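Local atomic coordinates of 5-Carboxyvanillate Decarboxylase (Novosphingobium aromaticivorans, PDB entry 4QRN), a protein that probably catalyses the manganese-dependent, non-oxidative decarboxylation of 5-carboxyvanillate to vanillate. Residues A[258-263]-A[305-310]. Residues are numbered along the deposited sequence; the frame is centred on the assembly and turned at random.
Sequences QIMVGH and NVLVTN. With 1DF (4-hydroxy-3-methoxy-5-nitrobenzoic acid), chain F.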
loop_
_atom_site.group_PDB
_atom_site.type_symbol
_atom_site.label_atom_id
_atom_site.label_comp_id
_atom_site.label_asym_id
_atom_site.label_seq_id
_atom_site.Cartn_x
_atom_site.Cartn_y
_atom_site.Cartn_z
ATOM N N GLN A 258 20.869 5.830 6.724
ATOM C CA GLN A 258 19.590 6.494 6.529
ATOM C C GLN A 258 19.064 6.131 5.144
ATOM O O GLN A 258 19.775 6.280 4.151
ATOM C CB GLN A 258 19.730 8.017 6.623
ATOM C CG GLN A 258 20.321 8.476 7.957
ATOM C CD GLN A 258 19.423 8.121 9.132
ATOM O OE1 GLN A 258 18.243 8.464 9.134
ATOM N NE2 GLN A 258 19.960 7.388 10.116
ATOM N N ILE A 259 17.810 5.665 5.100
ATOM C CA ILE A 259 17.114 5.423 3.843
ATOM C C ILE A 259 15.952 6.392 3.739
ATOM O O ILE A 259 15.122 6.490 4.649
ATOM C CB ILE A 259 16.635 3.968 3.683
ATOM C CG1 ILE A 259 17.842 3.021 3.721
ATOM C CG2 ILE A 259 15.829 3.839 2.361
ATOM C CD1 ILE A 259 17.492 1.526 3.553
ATOM N N MET A 260 15.909 7.113 2.617
ATOM C CA MET A 260 14.832 8.032 2.270
ATOM C C MET A 260 13.875 7.387 1.285
ATOM O O MET A 260 14.313 6.698 0.371
ATOM C CB MET A 260 15.441 9.274 1.606
ATOM C CG MET A 260 16.365 10.082 2.477
ATOM S SD MET A 260 17.283 11.291 1.499
ATOM C CE MET A 260 18.037 12.225 2.803
ATOM N N VAL A 261 12.584 7.637 1.482
ATOM C CA VAL A 261 11.575 7.291 0.488
ATOM C C VAL A 261 10.618 8.465 0.349
ATOM O O VAL A 261 10.456 9.288 1.262
ATOM C CB VAL A 261 10.796 6.010 0.829
ATOM C CG1 VAL A 261 11.686 4.777 0.716
ATOM C CG2 VAL A 261 10.171 6.112 2.214
ATOM N N GLY A 262 10.006 8.538 -0.820
ATOM C CA GLY A 262 9.045 9.565 -1.151
ATOM C C GLY A 262 7.613 9.146 -0.887
ATOM O O GLY A 262 7.321 8.185 -0.170
ATOM N N HIS A 263 6.695 9.944 -1.447
ATOM C CA HIS A 263 5.285 9.582 -1.513
ATOM C C HIS A 263 4.754 9.244 -0.127
ATOM O O HIS A 263 3.974 8.313 0.057
ATOM C CB HIS A 263 5.060 8.472 -2.563
ATOM C CG HIS A 263 5.865 8.730 -3.795
ATOM N ND1 HIS A 263 7.039 8.059 -4.053
ATOM C CD2 HIS A 263 5.776 9.713 -4.730
ATOM C CE1 HIS A 263 7.602 8.578 -5.134
ATOM N NE2 HIS A 263 6.859 9.584 -5.562
ATOM N N ASN A 305 16.094 5.616 11.398
ATOM C CA ASN A 305 16.811 5.256 10.169
ATOM C C ASN A 305 16.073 5.530 8.877
ATOM O O ASN A 305 16.689 5.412 7.825
ATOM C CB ASN A 305 17.206 3.777 10.180
ATOM C CG ASN A 305 18.184 3.450 11.272
ATOM O OD1 ASN A 305 17.802 3.047 12.382
ATOM N ND2 ASN A 305 19.460 3.623 10.979
ATOM N N VAL A 306 14.797 5.891 8.918
ATOM C CA VAL A 306 14.036 6.163 7.704
ATOM C C VAL A 306 13.636 7.625 7.670
ATOM O O VAL A 306 13.348 8.229 8.699
ATOM C CB VAL A 306 12.804 5.239 7.613
ATOM C CG1 VAL A 306 11.987 5.523 6.347
ATOM C CG2 VAL A 306 13.257 3.774 7.651
ATOM N N LEU A 307 13.656 8.203 6.481
ATOM C CA LEU A 307 13.310 9.598 6.246
ATOM C C LEU A 307 12.297 9.616 5.101
ATOM O O LEU A 307 12.368 8.773 4.201
ATOM C CB LEU A 307 14.562 10.370 5.834
ATOM C CG LEU A 307 15.659 10.423 6.909
ATOM C CD1 LEU A 307 16.969 10.879 6.292
ATOM C CD2 LEU A 307 15.256 11.336 8.097
ATOM N N VAL A 308 11.357 10.553 5.150
ATOM C CA VAL A 308 10.268 10.566 4.186
ATOM C C VAL A 308 10.129 11.922 3.544
ATOM O O VAL A 308 10.323 12.965 4.190
ATOM C CB VAL A 308 8.945 10.188 4.901
ATOM C CG1 VAL A 308 7.707 10.569 4.101
ATOM C CG2 VAL A 308 8.958 8.719 5.243
ATOM N N THR A 309 9.783 11.916 2.265
ATOM C CA THR A 309 9.379 13.142 1.585
ATOM C C THR A 309 7.903 13.037 1.199
ATOM O O THR A 309 7.339 11.952 1.125
ATOM C CB THR A 309 10.224 13.468 0.341
ATOM O OG1 THR A 309 9.709 12.739 -0.791
ATOM C CG2 THR A 309 11.705 13.175 0.560
ATOM N N ASN A 310 7.300 14.187 0.889
ATOM C CA ASN A 310 5.906 14.217 0.441
ATOM C C ASN A 310 5.753 14.258 -1.072
ATOM O O ASN A 310 4.731 14.749 -1.557
ATOM C CB ASN A 310 5.133 15.393 1.045
ATOM C CG ASN A 310 5.394 16.673 0.305
ATOM O OD1 ASN A 310 6.543 17.009 0.048
ATOM N ND2 ASN A 310 4.337 17.406 -0.033
HETATM C C1 1DF F . 6.063 9.145 -12.442
HETATM C CO1 1DF F . 6.020 9.558 -11.140
HETATM C CO2 1DF F . 7.285 8.684 -12.978
HETATM C CM1 1DF F . 7.273 9.583 -10.440
HETATM C CM2 1DF F . 8.479 8.862 -12.309
HETATM O OM 1DF F . 9.694 8.480 -12.804
HETATM C CZ 1DF F . 8.516 9.440 -11.049
HETATM C CC 1DF F . 4.847 9.093 -13.291
HETATM C CV 1DF F . 9.694 7.642 -13.960
HETATM O O1 1DF F . 3.896 9.944 -13.040
HETATM O O2 1DF F . 4.798 8.264 -14.207
HETATM O O3 1DF F . 9.629 9.776 -10.465
HETATM N N 1DF F . 7.142 9.545 -8.942
HETATM O O11 1DF F . 8.090 9.428 -8.219
HETATM O O22 1DF F . 5.974 9.476 -8.468
#
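Strands 259-261 and 306-309 are parallel neighbours in the barrel of the amidohydrolase fold, where Ile259, Met260 and Val261 pair with Val306, Leu307 and Val308. Four backbone hydrogen bonds join them: Ile259 N to Asn305 O (3.0 Å), Leu307 N to Ile259 O, Val261 N to Leu307 O and Thr309 N to Val261 O. Each of the acceptor oxygens also receives a CA-H, as where Met260 CA lies 3.2 Å from Leu307 O.

Ile259, Val261 and Val306 turn to the outer face and pack on Leu242 of helix 233-248; there Val261 CG2 meets Val308 CG2 at 4.2 Å. On the other face Met260 CG rests against Leu307 CB (3.8 Å), and the extended thioether chain carries CE on to Leu307 CD1. Thr309 OG1, which bonds to Tyr208 OH, sits 3.3 Å from Gly262 CA.

At the N-terminal end Gln258 folds back (chi2 -63°), laying its amide beside Asn305 CA, with NE2 3.8 Å from that carbon. OE1 bonds to Arg330 and NE2 to Ser304 O. Shortened to an alanine, Gln258 would probably leave Arg330 without this acceptor and Ser304 O without its amide donor, and open a gap beside Asn305.

At the C-terminal end the chain delivers His263 to the active site. Its NE2 makes a weak hydrogen bond of 2.9 Å to nitro oxygen O11 of 4-hydroxy-3-methoxy-5-nitrobenzoic acid, bent to 124° at the hydrogen, with O11 at the ring edge. NE2 also bonds to Asp336, a manganese ligand, while ND1 is held by Glu266, fixing the imidazole from both nitrogens. Because the nitro group probably mimics the carboxylate lost from 5-carboxyvanillate, this geometry is consistent with His263 contacting the leaving group of the substrate.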